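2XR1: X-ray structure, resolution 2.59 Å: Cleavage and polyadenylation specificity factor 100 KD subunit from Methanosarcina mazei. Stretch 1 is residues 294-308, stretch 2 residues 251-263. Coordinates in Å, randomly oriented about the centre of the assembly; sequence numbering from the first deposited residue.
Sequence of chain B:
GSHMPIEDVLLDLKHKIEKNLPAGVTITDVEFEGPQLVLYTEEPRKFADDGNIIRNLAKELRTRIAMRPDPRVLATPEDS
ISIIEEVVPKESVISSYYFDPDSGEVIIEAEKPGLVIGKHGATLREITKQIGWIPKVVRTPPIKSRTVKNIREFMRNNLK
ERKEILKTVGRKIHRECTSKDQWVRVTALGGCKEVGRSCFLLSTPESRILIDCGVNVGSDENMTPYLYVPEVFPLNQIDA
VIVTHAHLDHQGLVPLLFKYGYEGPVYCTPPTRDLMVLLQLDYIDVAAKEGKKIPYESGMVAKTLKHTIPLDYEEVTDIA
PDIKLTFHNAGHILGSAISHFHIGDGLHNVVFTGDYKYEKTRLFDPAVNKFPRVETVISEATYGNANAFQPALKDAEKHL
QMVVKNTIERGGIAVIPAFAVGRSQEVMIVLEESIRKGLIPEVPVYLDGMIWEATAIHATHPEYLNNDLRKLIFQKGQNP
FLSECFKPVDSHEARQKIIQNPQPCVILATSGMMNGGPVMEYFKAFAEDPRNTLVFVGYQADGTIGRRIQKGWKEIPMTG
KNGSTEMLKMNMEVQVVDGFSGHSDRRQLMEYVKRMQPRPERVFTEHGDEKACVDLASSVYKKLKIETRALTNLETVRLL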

# COMPACT_ATOMS: atom_id res chain seq x y z
N ILE B 294 22.18 -6.79 16.92
CA ILE B 294 22.99 -5.92 16.07
C ILE B 294 22.35 -6.06 14.71
O ILE B 294 22.43 -7.12 14.12
CB ILE B 294 24.49 -6.44 16.02
CG1 ILE B 294 25.00 -6.73 17.44
CG2 ILE B 294 25.42 -5.47 15.29
CD1 ILE B 294 26.48 -7.14 17.54
N PRO B 295 21.68 -5.02 14.20
CA PRO B 295 20.91 -5.21 12.95
C PRO B 295 21.77 -5.33 11.67
O PRO B 295 21.43 -6.10 10.79
CB PRO B 295 19.98 -4.00 12.90
CG PRO B 295 20.61 -2.98 13.74
CD PRO B 295 21.54 -3.65 14.72
N TYR B 296 22.87 -4.59 11.61
CA TYR B 296 23.82 -4.69 10.50
C TYR B 296 25.26 -4.55 10.99
O TYR B 296 25.48 -4.12 12.12
CB TYR B 296 23.54 -3.61 9.46
CG TYR B 296 23.32 -2.24 10.07
CD1 TYR B 296 24.38 -1.43 10.45
CD2 TYR B 296 22.03 -1.77 10.29
CE1 TYR B 296 24.17 -0.22 11.02
CE2 TYR B 296 21.82 -0.55 10.84
CZ TYR B 296 22.88 0.22 11.21
OH TYR B 296 22.67 1.46 11.78
N GLU B 297 26.22 -4.94 10.16
CA GLU B 297 27.65 -4.76 10.48
C GLU B 297 28.21 -3.41 9.93
O GLU B 297 27.54 -2.74 9.14
CB GLU B 297 28.46 -5.95 9.97
N SER B 298 29.40 -3.02 10.38
CA SER B 298 29.98 -1.72 10.04
C SER B 298 30.21 -1.56 8.55
O SER B 298 30.11 -0.45 8.02
CB SER B 298 31.28 -1.41 10.82
OG SER B 298 32.32 -2.37 10.60
N GLY B 299 30.44 -2.67 7.86
CA GLY B 299 30.50 -2.66 6.40
C GLY B 299 29.29 -2.05 5.70
O GLY B 299 29.42 -1.51 4.60
N MET B 300 28.12 -2.13 6.31
CA MET B 300 26.93 -1.55 5.71
C MET B 300 26.82 -0.07 5.94
O MET B 300 26.09 0.60 5.24
CB MET B 300 25.68 -2.23 6.26
CG MET B 300 25.52 -3.66 5.81
SD MET B 300 25.45 -3.80 4.00
CE MET B 300 27.02 -4.56 3.65
N VAL B 301 27.52 0.44 6.96
CA VAL B 301 27.63 1.90 7.15
C VAL B 301 28.54 2.43 6.04
O VAL B 301 28.22 3.41 5.41
CB VAL B 301 28.19 2.24 8.56
CG1 VAL B 301 28.34 3.75 8.76
CG2 VAL B 301 27.29 1.65 9.62
N ALA B 302 29.63 1.75 5.76
CA ALA B 302 30.48 2.13 4.63
C ALA B 302 29.72 2.18 3.30
O ALA B 302 29.83 3.15 2.52
CB ALA B 302 31.67 1.19 4.52
N LYS B 303 28.92 1.15 3.07
CA LYS B 303 28.14 1.08 1.85
C LYS B 303 27.13 2.21 1.77
O LYS B 303 26.90 2.75 0.69
CB LYS B 303 27.43 -0.26 1.76
CG LYS B 303 26.90 -0.57 0.36
CD LYS B 303 26.55 -2.05 0.21
CE LYS B 303 26.45 -2.47 -1.26
NZ LYS B 303 25.68 -1.49 -2.11
N THR B 304 26.51 2.58 2.90
CA THR B 304 25.57 3.66 2.91
C THR B 304 26.26 4.99 2.60
O THR B 304 25.66 5.87 1.94
CB THR B 304 24.91 3.82 4.28
OG1 THR B 304 24.19 2.63 4.59
CG2 THR B 304 23.97 5.00 4.33
N LEU B 305 27.47 5.17 3.13
CA LEU B 305 28.18 6.42 2.92
C LEU B 305 28.61 6.56 1.46
O LEU B 305 28.58 7.65 0.91
CB LEU B 305 29.39 6.51 3.87
CG LEU B 305 30.34 7.69 3.80
CD1 LEU B 305 29.62 8.99 4.08
CD2 LEU B 305 31.49 7.47 4.79
N LYS B 306 29.02 5.46 0.82
CA LYS B 306 29.39 5.47 -0.60
C LYS B 306 28.21 5.84 -1.46
O LYS B 306 28.37 6.28 -2.59
CB LYS B 306 29.87 4.09 -1.06
CG LYS B 306 31.27 3.81 -0.70
CD LYS B 306 31.80 2.53 -1.35
CE LYS B 306 31.48 1.28 -0.50
NZ LYS B 306 32.49 0.24 -0.67
N HIS B 307 27.01 5.65 -0.93
CA HIS B 307 25.81 6.01 -1.66
C HIS B 307 25.19 7.28 -1.16
O HIS B 307 24.11 7.63 -1.61
CB HIS B 307 24.78 4.86 -1.56
CG HIS B 307 25.18 3.63 -2.31
ND1 HIS B 307 26.19 2.80 -1.88
CD2 HIS B 307 24.73 3.11 -3.48
CE1 HIS B 307 26.35 1.81 -2.76
NE2 HIS B 307 25.47 1.97 -3.73
N THR B 308 25.82 7.98 -0.24
CA THR B 308 25.20 9.20 0.23
C THR B 308 25.59 10.40 -0.66
O THR B 308 26.77 10.61 -0.96
CB THR B 308 25.57 9.52 1.68
OG1 THR B 308 25.24 8.40 2.51
CG2 THR B 308 24.79 10.74 2.19
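Stretch 2 251-263: QGLVPLLFKYGYE

The contact between residues 251-263 and 294-308 is a nearly perpendicular helix crossing, packed through proline and aromatic side chains and supplemented by a few polar links. Stretch 2 enters through a type I beta turn from Gln251 to Val254, with Leu253 at the N-cap position, and then forms the short helix 254-259; Gly261, with a positive phi of 99°, follows on the way to Glu263. This helix crosses helix 299-306 at 95°, with the axes 8.6 Å apart at closest approach, and 726 Å² of surface is buried in all.

Such a steep crossing concentrates contact in a compact patch, and here Pro255 occupies its middle. The backbones come close at this point, Met300 CA lying 5.4 Å from Pro255 CA, and Met300 CB meets Pro255 CB at 4.0 Å. Ahead of helix 299-306, Tyr296 lays a ring face against the same proline: Pro255 CB stands 3.5 Å from the ring centroid, almost exactly on the normal, in a CH-pi contact. The phenol is fixed at its far end, where Tyr296 OH donates a hydrogen bond to Gly252 O (2.7 Å), a carbonyl in the turn. Nearby, Lys259 NZ reaches back to donate to Pro295 O at 3.2 Å, while Pro295 CB touches Leu253 CD2 at 4.0 Å.

One helical turn beyond Pro255, Phe258 points toward stretch 1. Thr304 CA lies over its ring face, 4.2 Å from the centroid, and Thr304 OG1, which donates to Met300 O (2.9 Å), approaches Phe258 CD2 at 3.3 Å. The His307 ring meets that of Phe258 obliquely, His307 CG to Phe258 CE1 being 3.6 Å. At the exposed margin, a long salt bridge joins Lys303 NZ to Glu263 OE2 at 3.8 Å.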

# COMPACT_ATOMS: atom_id res chain seq x y z
N GLN B 251 17.33 7.67 10.64
CA GLN B 251 18.37 7.13 9.75
C GLN B 251 18.90 5.76 10.20
O GLN B 251 19.53 5.03 9.43
CB GLN B 251 19.53 8.12 9.62
CG GLN B 251 20.20 8.68 10.95
CD GLN B 251 21.21 7.73 11.60
OE1 GLN B 251 21.48 6.63 11.09
NE2 GLN B 251 21.77 8.13 12.73
N GLY B 252 18.63 5.39 11.44
CA GLY B 252 19.29 4.24 12.02
C GLY B 252 19.23 2.90 11.31
O GLY B 252 20.09 2.07 11.51
N LEU B 253 18.20 2.67 10.51
CA LEU B 253 18.09 1.43 9.76
C LEU B 253 18.31 1.63 8.26
O LEU B 253 18.18 0.69 7.48
CB LEU B 253 16.75 0.78 10.01
CG LEU B 253 16.63 0.11 11.40
CD1 LEU B 253 15.23 -0.42 11.58
CD2 LEU B 253 17.62 -0.99 11.57
N VAL B 254 18.77 2.80 7.86
CA VAL B 254 19.12 2.97 6.48
C VAL B 254 20.17 1.95 6.03
O VAL B 254 20.09 1.46 4.91
CB VAL B 254 19.59 4.39 6.16
CG1 VAL B 254 20.27 4.46 4.73
CG2 VAL B 254 18.40 5.33 6.29
N PRO B 255 21.14 1.60 6.89
CA PRO B 255 22.03 0.58 6.43
C PRO B 255 21.37 -0.79 6.28
O PRO B 255 21.90 -1.61 5.53
CB PRO B 255 23.13 0.54 7.51
CG PRO B 255 23.15 1.88 8.05
CD PRO B 255 21.67 2.30 8.06
N LEU B 256 20.26 -1.06 6.96
CA LEU B 256 19.59 -2.35 6.80
C LEU B 256 19.03 -2.46 5.38
O LEU B 256 18.99 -3.54 4.80
CB LEU B 256 18.45 -2.46 7.82
CG LEU B 256 17.74 -3.80 8.01
CD1 LEU B 256 18.70 -4.90 8.34
CD2 LEU B 256 16.74 -3.67 9.08
N LEU B 257 18.59 -1.32 4.83
CA LEU B 257 18.15 -1.28 3.42
C LEU B 257 19.25 -1.80 2.52
O LEU B 257 18.99 -2.62 1.63
CB LEU B 257 17.78 0.13 2.98
CG LEU B 257 16.57 0.72 3.72
CD1 LEU B 257 16.27 2.16 3.35
CD2 LEU B 257 15.34 -0.14 3.49
N PHE B 258 20.48 -1.38 2.76
CA PHE B 258 21.60 -1.86 1.94
C PHE B 258 21.88 -3.36 2.19
O PHE B 258 22.17 -4.12 1.26
CB PHE B 258 22.82 -0.97 2.16
CG PHE B 258 22.69 0.36 1.51
CD1 PHE B 258 22.97 0.51 0.17
CD2 PHE B 258 22.27 1.43 2.21
CE1 PHE B 258 22.84 1.70 -0.42
CE2 PHE B 258 22.13 2.65 1.59
CZ PHE B 258 22.41 2.78 0.29
N LYS B 259 21.78 -3.78 3.44
CA LYS B 259 21.98 -5.17 3.75
C LYS B 259 21.04 -6.04 2.93
O LYS B 259 21.38 -7.14 2.52
CB LYS B 259 21.75 -5.42 5.23
CG LYS B 259 22.03 -6.85 5.66
CD LYS B 259 21.90 -7.01 7.19
CE LYS B 259 21.99 -8.46 7.66
NZ LYS B 259 22.59 -8.47 9.03
N TYR B 260 19.84 -5.54 2.72
CA TYR B 260 18.80 -6.24 2.00
C TYR B 260 18.77 -5.95 0.50
O TYR B 260 17.77 -6.25 -0.15
CB TYR B 260 17.43 -5.86 2.59
CG TYR B 260 17.14 -6.37 3.98
CD1 TYR B 260 17.75 -7.53 4.48
CD2 TYR B 260 16.24 -5.71 4.79
CE1 TYR B 260 17.48 -7.99 5.76
CE2 TYR B 260 15.96 -6.15 6.06
CZ TYR B 260 16.58 -7.27 6.55
OH TYR B 260 16.27 -7.69 7.82
N GLY B 261 19.82 -5.32 -0.04
CA GLY B 261 19.99 -5.20 -1.50
C GLY B 261 19.59 -3.90 -2.19
O GLY B 261 19.49 -3.85 -3.40
N TYR B 262 19.35 -2.84 -1.42
CA TYR B 262 19.20 -1.50 -1.97
C TYR B 262 20.54 -1.04 -2.48
O TYR B 262 21.59 -1.31 -1.86
CB TYR B 262 18.71 -0.54 -0.89
CG TYR B 262 18.49 0.88 -1.39
CD1 TYR B 262 17.60 1.16 -2.39
CD2 TYR B 262 19.21 1.94 -0.84
CE1 TYR B 262 17.42 2.47 -2.84
CE2 TYR B 262 19.03 3.24 -1.27
CZ TYR B 262 18.14 3.50 -2.27
OH TYR B 262 17.97 4.79 -2.68
N GLU B 263 20.52 -0.34 -3.61
CA GLU B 263 21.74 0.14 -4.25
C GLU B 263 21.63 1.54 -4.90
O GLU B 263 22.43 1.91 -5.76
CB GLU B 263 22.24 -0.94 -5.24
CG GLU B 263 23.41 -1.75 -4.65
CD GLU B 263 23.73 -3.03 -5.37
OE1 GLU B 263 23.12 -3.31 -6.43
OE2 GLU B 263 24.62 -3.78 -4.89